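Local structure of 26.7 kDa salivary protein (Phlebotomus duboscqi, 6MT7) at residues Met1-Pro5 against Asp169-Ile175; Phe12-Arg16 against Gln227-Tyr231. The protein binds leukotrienes and a thromboxane A2 analogue, sequestering host mediators to aid sand fly blood feeding, and inhibits platelet aggregation induced by low concentrations of collagen. All coordinates share one frame; numbering follows the deposited sequence.

Interaction 1 of 2, residues Met1-Pro5 against Asp169-Ile175; sequences MWRYP and DEDNEPI
The guanidinium of Arg3 lies with one face on the CB of Glu170, which sits over its centre 3.4 Å above the plane. At its edge are Asp171 OD1, bonded by NH2 at 2.9 Å, and a water held by NE that also donates to Asp171 OD2. The NH2 bond is in the guanidinium plane but comes down on OD1 from above the carboxylate. Glu170 OE2 is hydrogen-bonded to Tyr163 OH; OE1 is buried here with no partner. The Trp2 ring meets Ile175 edge-on, CZ2 to CG2 at 4.1 Å, while a second water, weakly bonded by NE1, ties the indole to Asp169 OD2 and Pro174 O.

The chain's amino group is gripped by three carboxylates. The N of selenomethionine Met1 is 2.7 Å from Asp169 OD2, met on the syn side. Glu173 OE1, 2.9 Å from Met1 N, is met from above its plane. Asp171 OD2 turns its anti lone pair to Met1 N at 3.1 Å. So much negative charge probably keeps the amine protonated. Asp169 OD1 accepts a hydrogen bond from the backbone N of Glu173, which steadies the Asp169 carboxylate. This is a salt-bridge network that docks the N-terminus on a type I beta turn, Asp169 to Asn172.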
loop_
_atom_site.group_PDB
_atom_site.type_symbol
_atom_site.label_atom_id
_atom_site.label_comp_id
_atom_site.label_asym_id
_atom_site.label_seq_id
_atom_site.Cartn_x
_atom_site.Cartn_y
_atom_site.Cartn_z
HETATM N N MSE A 1 -3.030 -12.568 -4.201
HETATM C CA MSE A 1 -3.257 -11.769 -5.398
HETATM C C MSE A 1 -4.047 -10.522 -5.080
HETATM O O MSE A 1 -4.980 -10.542 -4.283
HETATM C CB MSE A 1 -4.002 -12.576 -6.455
HETATM C CG MSE A 1 -3.124 -13.422 -7.313
HETATM SE SE MSE A 1 -4.318 -14.594 -8.275
HETATM C CE MSE A 1 -4.906 -15.722 -6.790
ATOM N N TRP A 2 -3.700 -9.428 -5.737
ATOM C CA TRP A 2 -4.279 -8.152 -5.367
ATOM C C TRP A 2 -5.704 -8.023 -5.880
ATOM O O TRP A 2 -6.043 -8.523 -6.958
ATOM C CB TRP A 2 -3.398 -7.020 -5.883
ATOM C CG TRP A 2 -2.203 -6.872 -5.008
ATOM C CD1 TRP A 2 -1.322 -7.860 -4.646
ATOM C CD2 TRP A 2 -1.775 -5.688 -4.334
ATOM N NE1 TRP A 2 -0.361 -7.353 -3.807
ATOM C CE2 TRP A 2 -0.614 -6.021 -3.600
ATOM C CE3 TRP A 2 -2.248 -4.377 -4.287
ATOM C CZ2 TRP A 2 0.073 -5.086 -2.830
ATOM C CZ3 TRP A 2 -1.563 -3.456 -3.524
ATOM C CH2 TRP A 2 -0.414 -3.811 -2.811
ATOM N N ARG A 3 -6.542 -7.371 -5.082
ATOM C CA ARG A 3 -7.940 -7.149 -5.406
ATOM C C ARG A 3 -8.188 -5.694 -5.784
ATOM O O ARG A 3 -7.548 -4.774 -5.268
ATOM C CB ARG A 3 -8.833 -7.549 -4.234
ATOM C CG ARG A 3 -8.755 -9.037 -3.966
ATOM C CD ARG A 3 -9.580 -9.452 -2.778
ATOM N NE ARG A 3 -9.316 -10.840 -2.415
ATOM C CZ ARG A 3 -9.814 -11.426 -1.333
ATOM N NH1 ARG A 3 -10.599 -10.737 -0.515
ATOM N NH2 ARG A 3 -9.520 -12.692 -1.069
ATOM N N TYR A 4 -9.115 -5.505 -6.711
ATOM C CA TYR A 4 -9.451 -4.203 -7.264
ATOM C C TYR A 4 -10.965 -4.052 -7.251
ATOM O O TYR A 4 -11.691 -5.041 -7.400
ATOM C CB TYR A 4 -8.898 -4.050 -8.694
ATOM C CG TYR A 4 -7.396 -4.281 -8.776
ATOM C CD1 TYR A 4 -6.496 -3.246 -8.510
ATOM C CD2 TYR A 4 -6.878 -5.536 -9.082
ATOM C CE1 TYR A 4 -5.132 -3.452 -8.567
ATOM C CE2 TYR A 4 -5.513 -5.756 -9.141
ATOM C CZ TYR A 4 -4.643 -4.709 -8.882
ATOM O OH TYR A 4 -3.286 -4.927 -8.936
ATOM N N PRO A 5 -11.472 -2.840 -7.014
ATOM C CA PRO A 5 -10.707 -1.613 -6.749
ATOM C C PRO A 5 -10.072 -1.591 -5.362
ATOM O O PRO A 5 -10.336 -2.466 -4.534
ATOM C CB PRO A 5 -11.765 -0.515 -6.862
ATOM C CG PRO A 5 -13.039 -1.196 -6.419
ATOM C CD PRO A 5 -12.926 -2.613 -6.949
ATOM N N ASP A 169 -1.373 -10.400 1.511
ATOM C CA ASP A 169 -2.568 -9.708 1.038
ATOM C C ASP A 169 -3.818 -10.462 1.505
ATOM O O ASP A 169 -3.751 -11.352 2.358
ATOM C CB ASP A 169 -2.513 -9.521 -0.485
ATOM C CG ASP A 169 -2.489 -10.838 -1.260
ATOM O OD1 ASP A 169 -2.866 -11.901 -0.716
ATOM O OD2 ASP A 169 -2.072 -10.808 -2.437
ATOM N N GLU A 170 -4.983 -10.112 0.947
ATOM C CA GLU A 170 -6.229 -10.756 1.370
ATOM C C GLU A 170 -6.254 -12.243 1.040
ATOM O O GLU A 170 -6.969 -13.008 1.700
ATOM C CB GLU A 170 -7.435 -10.077 0.727
ATOM C CG GLU A 170 -7.540 -8.596 0.988
ATOM C CD GLU A 170 -6.647 -7.790 0.079
ATOM O OE1 GLU A 170 -6.338 -8.277 -1.024
ATOM O OE2 GLU A 170 -6.249 -6.672 0.475
ATOM N N ASP A 171 -5.507 -12.672 0.021
ATOM C CA ASP A 171 -5.423 -14.083 -0.340
ATOM C C ASP A 171 -4.428 -14.859 0.503
ATOM O O ASP A 171 -4.188 -16.037 0.217
ATOM C CB ASP A 171 -5.037 -14.231 -1.812
ATOM C CG ASP A 171 -6.194 -13.989 -2.738
ATOM O OD1 ASP A 171 -7.351 -14.220 -2.321
ATOM O OD2 ASP A 171 -5.942 -13.564 -3.882
ATOM N N ASN A 172 -3.841 -14.236 1.518
ATOM C CA ASN A 172 -2.740 -14.834 2.261
ATOM C C ASN A 172 -1.580 -15.188 1.333
ATOM O O ASN A 172 -0.925 -16.219 1.489
ATOM C CB ASN A 172 -3.205 -16.054 3.059
ATOM C CG ASN A 172 -3.864 -15.667 4.365
ATOM O OD1 ASN A 172 -3.268 -14.970 5.183
ATOM N ND2 ASN A 172 -5.098 -16.108 4.564
ATOM N N GLU A 173 -1.336 -14.336 0.352
ATOM C CA GLU A 173 -0.140 -14.459 -0.461
ATOM C C GLU A 173 0.857 -13.378 -0.065
ATOM O O GLU A 173 0.452 -12.231 0.143
ATOM C CB GLU A 173 -0.468 -14.329 -1.953
ATOM C CG GLU A 173 0.734 -14.517 -2.865
ATOM C CD GLU A 173 0.393 -14.333 -4.330
ATOM O OE1 GLU A 173 -0.810 -14.410 -4.670
ATOM O OE2 GLU A 173 1.330 -14.129 -5.138
ATOM N N PRO A 174 2.147 -13.704 0.075
ATOM C CA PRO A 174 3.112 -12.679 0.503
ATOM C C PRO A 174 3.124 -11.498 -0.450
ATOM O O PRO A 174 2.922 -11.636 -1.659
ATOM C CB PRO A 174 4.457 -13.417 0.485
ATOM C CG PRO A 174 4.098 -14.861 0.632
ATOM C CD PRO A 174 2.774 -15.032 -0.060
ATOM N N ILE A 175 3.360 -10.316 0.109
ATOM C CA ILE A 175 3.523 -9.115 -0.696
ATOM C C ILE A 175 5.017 -8.982 -0.988
ATOM O O ILE A 175 5.810 -8.613 -0.120
ATOM C CB ILE A 175 2.931 -7.894 0.004
ATOM C CG1 ILE A 175 1.403 -8.087 0.090
ATOM C CG2 ILE A 175 3.297 -6.624 -0.744
ATOM C CD1 ILE A 175 0.661 -7.003 0.864
HETATM O O HOH W 1 0.510 -10.466 -3.032
HETATM O O HOH W 2 -7.840 -12.003 -4.445
#

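Interaction 2 of 2, residues Phe12-Arg16 against Gln227-Tyr231. With TRT (fragment of triton X-100), chain C.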
loop_
_atom_site.group_PDB
_atom_site.type_symbol
_atom_site.label_atom_id
_atom_site.label_comp_id
_atom_site.label_asym_id
_atom_site.label_seq_id
_atom_site.Cartn_x
_atom_site.Cartn_y
_atom_site.Cartn_z
ATOM N N PHE A 12 -4.966 4.566 1.787
ATOM C CA PHE A 12 -4.309 5.248 2.900
ATOM C C PHE A 12 -2.978 4.584 3.242
ATOM O O PHE A 12 -1.956 5.263 3.428
ATOM C CB PHE A 12 -5.242 5.243 4.113
ATOM C CG PHE A 12 -4.801 6.129 5.240
ATOM C CD1 PHE A 12 -4.469 7.452 5.024
ATOM C CD2 PHE A 12 -4.748 5.627 6.539
ATOM C CE1 PHE A 12 -4.075 8.264 6.090
ATOM C CE2 PHE A 12 -4.366 6.427 7.594
ATOM C CZ PHE A 12 -4.028 7.747 7.372
ATOM N N TRP A 13 -2.971 3.245 3.326
ATOM C CA TRP A 13 -1.740 2.531 3.647
ATOM C C TRP A 13 -0.653 2.809 2.617
ATOM O O TRP A 13 0.514 3.007 2.977
ATOM C CB TRP A 13 -1.988 1.022 3.757
ATOM C CG TRP A 13 -0.714 0.276 4.002
ATOM C CD1 TRP A 13 -0.071 0.112 5.197
ATOM C CD2 TRP A 13 0.103 -0.372 3.015
ATOM N NE1 TRP A 13 1.094 -0.601 5.015
ATOM C CE2 TRP A 13 1.222 -0.909 3.684
ATOM C CE3 TRP A 13 -0.007 -0.546 1.630
ATOM C CZ2 TRP A 13 2.218 -1.609 3.020
ATOM C CZ3 TRP A 13 0.982 -1.250 0.972
ATOM C CH2 TRP A 13 2.084 -1.769 1.671
ATOM N N ALA A 14 -1.018 2.853 1.332
ATOM C CA ALA A 14 -0.025 3.119 0.290
ATOM C C ALA A 14 0.584 4.511 0.444
ATOM O O ALA A 14 1.813 4.669 0.403
ATOM C CB ALA A 14 -0.660 2.955 -1.096
ATOM N N PHE A 15 -0.256 5.540 0.621
ATOM C CA PHE A 15 0.276 6.890 0.812
ATOM C C PHE A 15 1.181 6.955 2.037
ATOM O O PHE A 15 2.304 7.472 1.983
ATOM C CB PHE A 15 -0.858 7.902 0.979
ATOM C CG PHE A 15 -1.692 8.104 -0.245
ATOM C CD1 PHE A 15 -1.126 8.540 -1.440
ATOM C CD2 PHE A 15 -3.061 7.893 -0.187
ATOM C CE1 PHE A 15 -1.922 8.744 -2.565
ATOM C CE2 PHE A 15 -3.857 8.096 -1.303
ATOM C CZ PHE A 15 -3.294 8.512 -2.489
ATOM N N ARG A 16 0.699 6.447 3.163
ATOM C CA ARG A 16 1.430 6.627 4.411
ATOM C C ARG A 16 2.729 5.834 4.414
ATOM O O ARG A 16 3.771 6.338 4.856
ATOM C CB ARG A 16 0.542 6.222 5.584
ATOM C CG ARG A 16 -0.693 7.119 5.761
ATOM C CD ARG A 16 -0.327 8.473 6.397
ATOM N NE ARG A 16 0.272 8.301 7.719
ATOM C CZ ARG A 16 1.425 8.854 8.093
ATOM N NH1 ARG A 16 2.098 9.624 7.246
ATOM N NH2 ARG A 16 1.909 8.640 9.314
ATOM N N GLN A 227 3.383 2.504 14.659
ATOM C CA GLN A 227 3.018 3.433 13.595
ATOM C C GLN A 227 1.597 3.250 13.095
ATOM O O GLN A 227 1.109 4.115 12.358
ATOM C CB GLN A 227 3.953 3.277 12.396
ATOM C CG GLN A 227 5.380 3.681 12.656
ATOM C CD GLN A 227 6.289 3.319 11.507
ATOM O OE1 GLN A 227 5.889 2.611 10.571
ATOM N NE2 GLN A 227 7.522 3.796 11.565
ATOM N N SER A 228 0.930 2.157 13.462
ATOM C CA SER A 228 -0.281 1.736 12.763
ATOM C C SER A 228 -1.562 2.533 13.016
ATOM O O SER A 228 -2.497 2.394 12.219
ATOM C CB SER A 228 -0.557 0.253 13.058
ATOM O OG SER A 228 -1.012 0.018 14.390
ATOM N N PRO A 229 -1.698 3.343 14.081
ATOM C CA PRO A 229 -2.967 4.081 14.215
ATOM C C PRO A 229 -3.313 4.903 12.982
ATOM O O PRO A 229 -4.477 4.918 12.568
ATOM C CB PRO A 229 -2.733 4.949 15.455
ATOM C CG PRO A 229 -1.806 4.136 16.280
ATOM C CD PRO A 229 -0.847 3.555 15.271
ATOM N N THR A 230 -2.327 5.569 12.366
ATOM C CA THR A 230 -2.513 6.214 11.068
ATOM C C THR A 230 -1.510 5.708 10.036
ATOM O O THR A 230 -1.266 6.390 9.036
ATOM C CB THR A 230 -2.401 7.736 11.186
ATOM O OG1 THR A 230 -1.075 8.085 11.606
ATOM C CG2 THR A 230 -3.420 8.277 12.177
ATOM N N TYR A 231 -0.943 4.526 10.259
ATOM C CA TYR A 231 0.138 3.970 9.442
ATOM C C TYR A 231 1.348 4.916 9.419
ATOM O O TYR A 231 2.366 4.603 8.792
ATOM C CB TYR A 231 -0.322 3.684 8.013
ATOM C CG TYR A 231 -1.370 2.605 7.904
ATOM C CD1 TYR A 231 -1.200 1.370 8.530
ATOM C CD2 TYR A 231 -2.522 2.812 7.157
ATOM C CE1 TYR A 231 -2.161 0.380 8.438
ATOM C CE2 TYR A 231 -3.487 1.833 7.050
ATOM C CZ TYR A 231 -3.306 0.620 7.688
ATOM O OH TYR A 231 -4.269 -0.355 7.579
HETATM C C25 TRT C . -0.891 12.890 7.877
HETATM O O24 TRT C . -1.549 12.241 6.793
HETATM C C23 TRT C . -1.191 12.764 5.514
HETATM C C22 TRT C . -1.657 11.757 4.470
HETATM O O21 TRT C . -1.537 12.256 3.137
HETATM C C20 TRT C . -2.064 11.279 2.247
HETATM C C19 TRT C . -2.118 11.850 0.842
HETATM O O18 TRT C . -0.863 11.635 0.203
HETATM C C17 TRT C . -0.439 12.826 -0.427
HETATM C C16 TRT C . -0.597 12.717 -1.930
HETATM O O15 TRT C . 0.497 11.996 -2.507
HETATM C C12 TRT C . 0.342 11.433 -3.762
HETATM C C13 TRT C . -0.572 11.965 -4.665
HETATM C C14 TRT C . -0.730 11.394 -5.933
HETATM C C11 TRT C . 1.098 10.327 -4.128
HETATM C C10 TRT C . 0.944 9.761 -5.389
HETATM C C9 TRT C . 0.033 10.282 -6.299
HETATM C C6 TRT C . -0.110 9.635 -7.646
HETATM C C8 TRT C . 0.651 10.520 -8.627
HETATM C C7 TRT C . 0.573 8.272 -7.635
HETATM C C5 TRT C . -1.593 9.591 -8.079
HETATM C C1 TRT C . -2.631 8.630 -7.454
HETATM C C2 TRT C . -2.559 8.466 -5.941
HETATM C C4 TRT C . -4.008 9.188 -7.786
HETATM C C3 TRT C . -2.604 7.236 -8.066
#
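Tyr231, the last residue of the chain, brings its ring up to Trp13 and Phe12 on helix 8-21, completing an aromatic cluster on the first helix of an odorant-binding-protein fold. The tight part is here. Trp13 turns the edge of its five-membered ring to the face of Tyr231, the centroids 4.9 Å apart and the planes at 88°, a clean T-shaped pair in which CD1 stands over the centre of the tyrosine ring. On that face Trp13 CB adds a CH-pi contact, 4.1 Å from the ring centroid. Phe12 closes in obliquely, its CD2 3.6 Å from Tyr231 CD2. The ring of Phe12 reaches both the tyrosine and the Thr230 carbonyl because its CG is swung opposite the backbone N (chi1 -169°). The tyrosine hydroxyl is tied down beyond the cluster by Asp9 and Arg166, so the ring is held at its hydroxyl end as well as on the face that meets Trp13.

The side chain of Thr230 is the loose part: it is exposed, its CB 4.1 Å from Phe12 CZ, and its OG1 comes no nearer than 3.8 Å to Arg16 NH2. Its carbonyl, by contrast, is tightly held. Arg16 packs its CB against Tyr231 CB and then bends at chi2 and chi3, bringing the guanidinium round to that oxygen, while NH1 bonds to Gln19. In the other direction, Phe15 faces the bound Triton fragment and takes no part in gripping the tail. The one hydrogen bond across the contact runs from Arg16 NE to Thr230 O, 2.8 Å long, nearly in the guanidinium plane but tilted from the plane of the carbonyl.

In the fold
The two contacts bring each chain end onto a part of the chain far away in sequence, and their segments alternate along it. Their centres are about 17 Å apart and their nearest atoms about 5 Å, without touching. Arg166 bridges the gap: Ile175 of interaction 1 packs on it, and it is also a cation-pi partner of Trp13 in interaction 2. Interaction 2 borders the ligand pocket through Arg16, which belongs to both; its neighbour Phe15 meets the Triton fragment, CE1 to C2 at 3.4 Å. The Phe12 side chain is about 4 Å from that of Lys136, a probable thromboxane A2 and leukotriene C4 site. Interaction 1 stays outside, the Trp2 side chain about 12 Å from the bound fragment.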